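Local coordinates for AmbC (Sorangium cellulosum, PDB 5O15), which probably dehydrates a polyketide intermediate and closes it into an oxygen heterocycle, as the bifunctional dehydratase-cyclase domain of ambruticin biosynthesis, at residues A151-T163 / V180-D193. Residues are numbered along the deposited sequence; the frame is centred on the assembly and turned at random. Where two conformers were deposited one is given.
Sequences AWPPAGAEPVDVT and VTAAWRVGRSIYAD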
loop_
_atom_site.group_PDB
_atom_site.type_symbol
_atom_site.label_atom_id
_atom_site.label_comp_id
_atom_site.label_asym_id
_atom_site.label_seq_id
_atom_site.Cartn_x
_atom_site.Cartn_y
_atom_site.Cartn_z
ATOM N N ALA A 151 -26.249 -5.685 7.106
ATOM C CA ALA A 151 -25.825 -7.068 7.016
ATOM C C ALA A 151 -24.363 -7.139 6.625
ATOM O O ALA A 151 -23.922 -6.462 5.690
ATOM C CB ALA A 151 -26.652 -7.803 5.967
ATOM N N TRP A 152 -23.616 -7.960 7.354
ATOM C CA TRP A 152 -22.204 -8.112 7.065
ATOM C C TRP A 152 -21.865 -9.579 7.249
ATOM O O TRP A 152 -22.059 -10.111 8.343
ATOM C CB TRP A 152 -21.352 -7.261 7.989
ATOM C CG TRP A 152 -19.899 -7.403 7.660
ATOM C CD1 TRP A 152 -18.988 -8.136 8.345
ATOM C CD2 TRP A 152 -19.214 -6.852 6.544
ATOM N NE1 TRP A 152 -17.762 -8.047 7.751
ATOM C CE2 TRP A 152 -17.870 -7.255 6.642
ATOM C CE3 TRP A 152 -19.602 -6.033 5.485
ATOM C CZ2 TRP A 152 -16.902 -6.865 5.713
ATOM C CZ3 TRP A 152 -18.652 -5.637 4.568
ATOM C CH2 TRP A 152 -17.303 -6.049 4.696
ATOM N N PRO A 153 -21.366 -10.274 6.225
ATOM C CA PRO A 153 -21.104 -9.735 4.888
ATOM C C PRO A 153 -22.412 -9.414 4.166
ATOM O O PRO A 153 -23.493 -9.786 4.622
ATOM C CB PRO A 153 -20.381 -10.885 4.194
ATOM C CG PRO A 153 -20.937 -12.075 4.825
ATOM C CD PRO A 153 -21.071 -11.712 6.287
ATOM N N PRO A 154 -22.327 -8.697 3.049
ATOM C CA PRO A 154 -23.536 -8.445 2.257
ATOM C C PRO A 154 -24.231 -9.750 1.881
ATOM O O PRO A 154 -23.606 -10.814 1.781
ATOM C CB PRO A 154 -23.002 -7.711 1.018
ATOM C CG PRO A 154 -21.731 -7.078 1.487
ATOM C CD PRO A 154 -21.137 -8.085 2.432
ATOM N N ALA A 155 -25.546 -9.661 1.664
ATOM C CA ALA A 155 -26.341 -10.834 1.320
ATOM C C ALA A 155 -25.791 -11.540 0.082
ATOM O O ALA A 155 -25.328 -10.908 -0.869
ATOM C CB ALA A 155 -27.807 -10.440 1.093
ATOM N N GLY A 156 -25.878 -12.867 0.090
ATOM C CA GLY A 156 -25.434 -13.671 -1.023
ATOM C C GLY A 156 -23.953 -13.947 -1.049
ATOM O O GLY A 156 -23.459 -14.510 -2.031
ATOM N N ALA A 157 -23.219 -13.553 -0.017
ATOM C CA ALA A 157 -21.782 -13.706 -0.030
ATOM C C ALA A 157 -21.378 -15.153 0.211
ATOM O O ALA A 157 -22.039 -15.900 0.931
ATOM C CB ALA A 157 -21.195 -12.813 1.053
ATOM N N GLU A 158 -20.302 -15.556 -0.434
ATOM C CA GLU A 158 -19.706 -16.845 -0.161
ATOM C C GLU A 158 -18.417 -16.640 0.615
ATOM O O GLU A 158 -17.670 -15.705 0.312
ATOM C CB GLU A 158 -19.383 -17.576 -1.468
ATOM C CG GLU A 158 -20.587 -18.228 -2.105
ATOM C CD GLU A 158 -21.062 -19.438 -1.311
ATOM O OE1 GLU A 158 -20.233 -20.039 -0.594
ATOM O OE2 GLU A 158 -22.257 -19.794 -1.391
ATOM N N PRO A 159 -18.132 -17.440 1.626
ATOM C CA PRO A 159 -16.902 -17.242 2.400
ATOM C C PRO A 159 -15.652 -17.476 1.573
ATOM O O PRO A 159 -15.608 -18.367 0.718
ATOM C CB PRO A 159 -17.015 -18.273 3.526
ATOM C CG PRO A 159 -18.381 -18.672 3.532
ATOM C CD PRO A 159 -18.958 -18.518 2.190
ATOM N N VAL A 160 -14.626 -16.693 1.879
ATOM C CA VAL A 160 -13.262 -16.951 1.460
ATOM C C VAL A 160 -12.525 -17.407 2.711
ATOM O O VAL A 160 -12.468 -16.670 3.700
ATOM C CB VAL A 160 -12.627 -15.686 0.872
ATOM C CG1 VAL A 160 -11.163 -15.929 0.562
ATOM C CG2 VAL A 160 -13.375 -15.242 -0.384
ATOM N N ASP A 161 -11.960 -18.602 2.685
ATOM C CA ASP A 161 -11.316 -19.136 3.880
ATOM C C ASP A 161 -9.940 -18.486 4.001
ATOM O O ASP A 161 -8.992 -18.863 3.314
ATOM C CB ASP A 161 -11.200 -20.646 3.767
ATOM C CG ASP A 161 -10.534 -21.259 4.954
ATOM O OD1 ASP A 161 -10.134 -20.552 5.896
ATOM O OD2 ASP A 161 -10.437 -22.502 4.964
ATOM N N VAL A 162 -9.816 -17.519 4.902
ATOM C CA VAL A 162 -8.552 -16.788 5.003
ATOM C C VAL A 162 -7.482 -17.603 5.706
ATOM O O VAL A 162 -6.314 -17.206 5.674
ATOM C CB VAL A 162 -8.754 -15.403 5.640
ATOM C CG1 VAL A 162 -9.798 -14.629 4.863
ATOM C CG2 VAL A 162 -9.127 -15.542 7.103
ATOM N N THR A 163 -7.841 -18.738 6.318
ATOM C CA THR A 163 -6.858 -19.619 6.920
ATOM C C THR A 163 -6.310 -20.643 5.933
ATOM O O THR A 163 -5.335 -21.328 6.249
ATOM C CB THR A 163 -7.484 -20.366 8.126
ATOM O OG1 THR A 163 -8.396 -21.367 7.662
ATOM C CG2 THR A 163 -8.255 -19.413 9.032
ATOM N N VAL A 180 -5.914 -10.029 7.667
ATOM C CA VAL A 180 -7.278 -10.287 7.223
ATOM C C VAL A 180 -7.933 -11.229 8.224
ATOM O O VAL A 180 -7.523 -12.390 8.365
ATOM C CB VAL A 180 -7.322 -10.909 5.827
ATOM C CG1 VAL A 180 -8.771 -11.019 5.349
ATOM C CG2 VAL A 180 -6.541 -10.081 4.842
ATOM N N THR A 181 -8.948 -10.768 8.925
ATOM C CA THR A 181 -9.563 -11.663 9.890
ATOM C C THR A 181 -10.710 -12.456 9.292
ATOM O O THR A 181 -11.033 -13.528 9.826
ATOM C CB THR A 181 -10.040 -10.893 11.115
ATOM O OG1 THR A 181 -11.088 -10.026 10.721
ATOM C CG2 THR A 181 -8.960 -10.073 11.716
ATOM N N ALA A 182 -11.340 -12.001 8.215
ATOM C CA ALA A 182 -12.425 -12.737 7.570
ATOM C C ALA A 182 -12.654 -12.110 6.204
ATOM O O ALA A 182 -12.395 -10.920 6.022
ATOM C CB ALA A 182 -13.712 -12.646 8.385
ATOM N N ALA A 183 -13.130 -12.886 5.244
ATOM C CA ALA A 183 -13.404 -12.367 3.910
ATOM C C ALA A 183 -14.488 -13.216 3.250
ATOM O O ALA A 183 -14.670 -14.399 3.565
ATOM C CB ALA A 183 -12.128 -12.341 3.061
ATOM N N TRP A 184 -15.171 -12.617 2.292
ATOM C CA TRP A 184 -16.244 -13.225 1.529
ATOM C C TRP A 184 -16.240 -12.613 0.141
ATOM O O TRP A 184 -15.636 -11.559 -0.093
ATOM C CB TRP A 184 -17.604 -12.920 2.141
ATOM C CG TRP A 184 -17.777 -13.319 3.565
ATOM C CD1 TRP A 184 -18.383 -14.448 4.008
ATOM C CD2 TRP A 184 -17.363 -12.595 4.738
ATOM N NE1 TRP A 184 -18.390 -14.474 5.388
ATOM C CE2 TRP A 184 -17.753 -13.354 5.855
ATOM C CE3 TRP A 184 -16.713 -11.370 4.944
ATOM C CZ2 TRP A 184 -17.533 -12.932 7.163
ATOM C CZ3 TRP A 184 -16.488 -10.945 6.256
ATOM C CH2 TRP A 184 -16.902 -11.735 7.350
ATOM N N ARG A 185 -16.967 -13.222 -0.778
ATOM C CA ARG A 185 -17.106 -12.677 -2.107
ATOM C C ARG A 185 -18.546 -12.698 -2.574
ATOM O O ARG A 185 -19.305 -13.619 -2.270
ATOM C CB ARG A 185 -16.205 -13.376 -3.074
ATOM C CG ARG A 185 -16.562 -14.741 -3.478
ATOM C CD ARG A 185 -15.423 -15.268 -4.359
ATOM N NE ARG A 185 -15.130 -14.309 -5.422
ATOM C CZ ARG A 185 -13.929 -14.065 -5.949
ATOM N NH1 ARG A 185 -12.838 -14.709 -5.530
ATOM N NH2 ARG A 185 -13.822 -13.149 -6.905
ATOM N N VAL A 186 -18.912 -11.636 -3.278
ATOM C CA VAL A 186 -20.140 -11.572 -4.067
ATOM C C VAL A 186 -19.662 -11.263 -5.475
ATOM O O VAL A 186 -19.311 -10.109 -5.778
ATOM C CB VAL A 186 -21.121 -10.503 -3.571
ATOM C CG1 VAL A 186 -22.423 -10.585 -4.348
ATOM C CG2 VAL A 186 -21.386 -10.640 -2.086
ATOM N N GLY A 187 -19.574 -12.284 -6.319
ATOM C CA GLY A 187 -19.134 -12.041 -7.684
ATOM C C GLY A 187 -17.722 -11.473 -7.681
ATOM O O GLY A 187 -16.806 -12.036 -7.070
ATOM N N ARG A 188 -17.530 -10.326 -8.354
ATOM C CA ARG A 188 -16.231 -9.666 -8.474
ATOM C C ARG A 188 -15.840 -8.871 -7.245
ATOM O O ARG A 188 -14.756 -8.286 -7.236
ATOM C CB ARG A 188 -16.227 -8.686 -9.662
ATOM C CG ARG A 188 -16.522 -9.316 -11.008
ATOM C CD ARG A 188 -16.341 -8.332 -12.168
ATOM N NE ARG A 188 -17.280 -7.208 -12.103
ATOM C CZ ARG A 188 -16.952 -5.941 -11.851
ATOM N NH1 ARG A 188 -15.689 -5.587 -11.652
ATOM N NH2 ARG A 188 -17.901 -5.012 -11.822
ATOM N N SER A 189 -16.702 -8.761 -6.245
ATOM C CA SER A 189 -16.402 -7.980 -5.055
ATOM C C SER A 189 -15.981 -8.881 -3.909
ATOM O O SER A 189 -16.702 -9.817 -3.547
ATOM C CB SER A 189 -17.626 -7.177 -4.633
ATOM O OG SER A 189 -17.904 -6.197 -5.615
ATOM N N ILE A 190 -14.835 -8.576 -3.328
ATOM C CA ILE A 190 -14.354 -9.200 -2.107
ATOM C C ILE A 190 -14.620 -8.250 -0.956
ATOM O O ILE A 190 -14.264 -7.067 -1.025
ATOM C CB ILE A 190 -12.865 -9.540 -2.200
ATOM C CG1 ILE A 190 -12.607 -10.463 -3.399
ATOM C CG2 ILE A 190 -12.384 -10.153 -0.914
ATOM C CD1 ILE A 190 -13.242 -11.808 -3.300
ATOM N N TYR A 191 -15.257 -8.751 0.095
ATOM C CA TYR A 191 -15.546 -8.009 1.301
ATOM C C TYR A 191 -14.699 -8.589 2.418
ATOM O O TYR A 191 -14.635 -9.816 2.564
ATOM C CB TYR A 191 -17.042 -8.113 1.648
ATOM C CG TYR A 191 -17.889 -7.412 0.615
ATOM C CD1 TYR A 191 -18.010 -6.046 0.665
ATOM C CD2 TYR A 191 -18.502 -8.085 -0.429
ATOM C CE1 TYR A 191 -18.738 -5.356 -0.276
ATOM C CE2 TYR A 191 -19.239 -7.392 -1.401
ATOM C CZ TYR A 191 -19.352 -6.027 -1.304
ATOM O OH TYR A 191 -20.061 -5.289 -2.241
ATOM N N ALA A 192 -14.060 -7.755 3.224
ATOM C CA ALA A 192 -13.165 -8.285 4.244
ATOM C C ALA A 192 -13.138 -7.416 5.480
ATOM O O ALA A 192 -13.292 -6.191 5.408
ATOM C CB ALA A 192 -11.751 -8.473 3.686
ATOM N N ASP A 193 -12.901 -8.074 6.626
ATOM C CA ASP A 193 -12.522 -7.418 7.869
ATOM C C ASP A 193 -11.004 -7.434 7.966
ATOM O O ASP A 193 -10.395 -8.512 7.936
ATOM C CB ASP A 193 -13.136 -8.149 9.060
ATOM C CG ASP A 193 -14.623 -7.998 9.117
ATOM O OD1 ASP A 193 -15.120 -6.860 9.159
ATOM O OD2 ASP A 193 -15.352 -8.995 9.188
HETATM O O HOH W 1 -13.541 -15.678 6.021
#
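Pro153 sets the CB-CG-CD side of its ring over one face of the Trp184 indole, its CG 3.4 Å from the centroid of the five-membered ring and almost on the ring normal, a CH-pi contact for which the compact proline ring is well shaped. Trp184 can be followed outward: CB rests against Ala157 CB (3.8 Å); CG, CD2 and CE3 lie under Pro153 CB; CD1 reaches Pro159 CA; NE1 and CE2 meet Pro153 CG; CZ2 lies near Pro153 CD; and CZ3, at the far side, comes within 3.5 Å of Trp152 NE1, which CH2 also faces. Pro154 repeats the theme, its CG 3.6 Å above the centre of the Tyr191 ring. A cis peptide bond precedes the two prolines that cover these rings, and the type II turn from Pro154 to Ala157, with Gly156 at the positive-phi corner, then leads the chain past Val186. In the double hotdog fold of this dehydratase family, 158-160 is a short edge strand, added antiparallel to the hairpin of 182-186 and 189-193. Glu158 and Arg185 form a hydrogen-bonded pair, Glu158 N to Arg185 O and Arg185 N to Glu158 O both being 2.8 Å. Farther along, a water bridges Val160 O and Ala183 N, while Val162 CG1 packs on the small Ala183 CB (3.7 Å). At the other end, Trp152 holds CG anti to its backbone nitrogen (chi1 -179°), which sends the indole across to Asp193. Trp152 NE1 donates to Asp193 OD2 (3.0 Å, 162°), from the syn side but well out of the carboxylate plane, and Asp193 OD1 is salt-bridged to Arg256 NE. A leucine in place of Trp152 would probably leave Asp193 OD2 without this donor and open a gap beside Tyr191 CB, against which Trp152 CH2 packs at 3.7 Å.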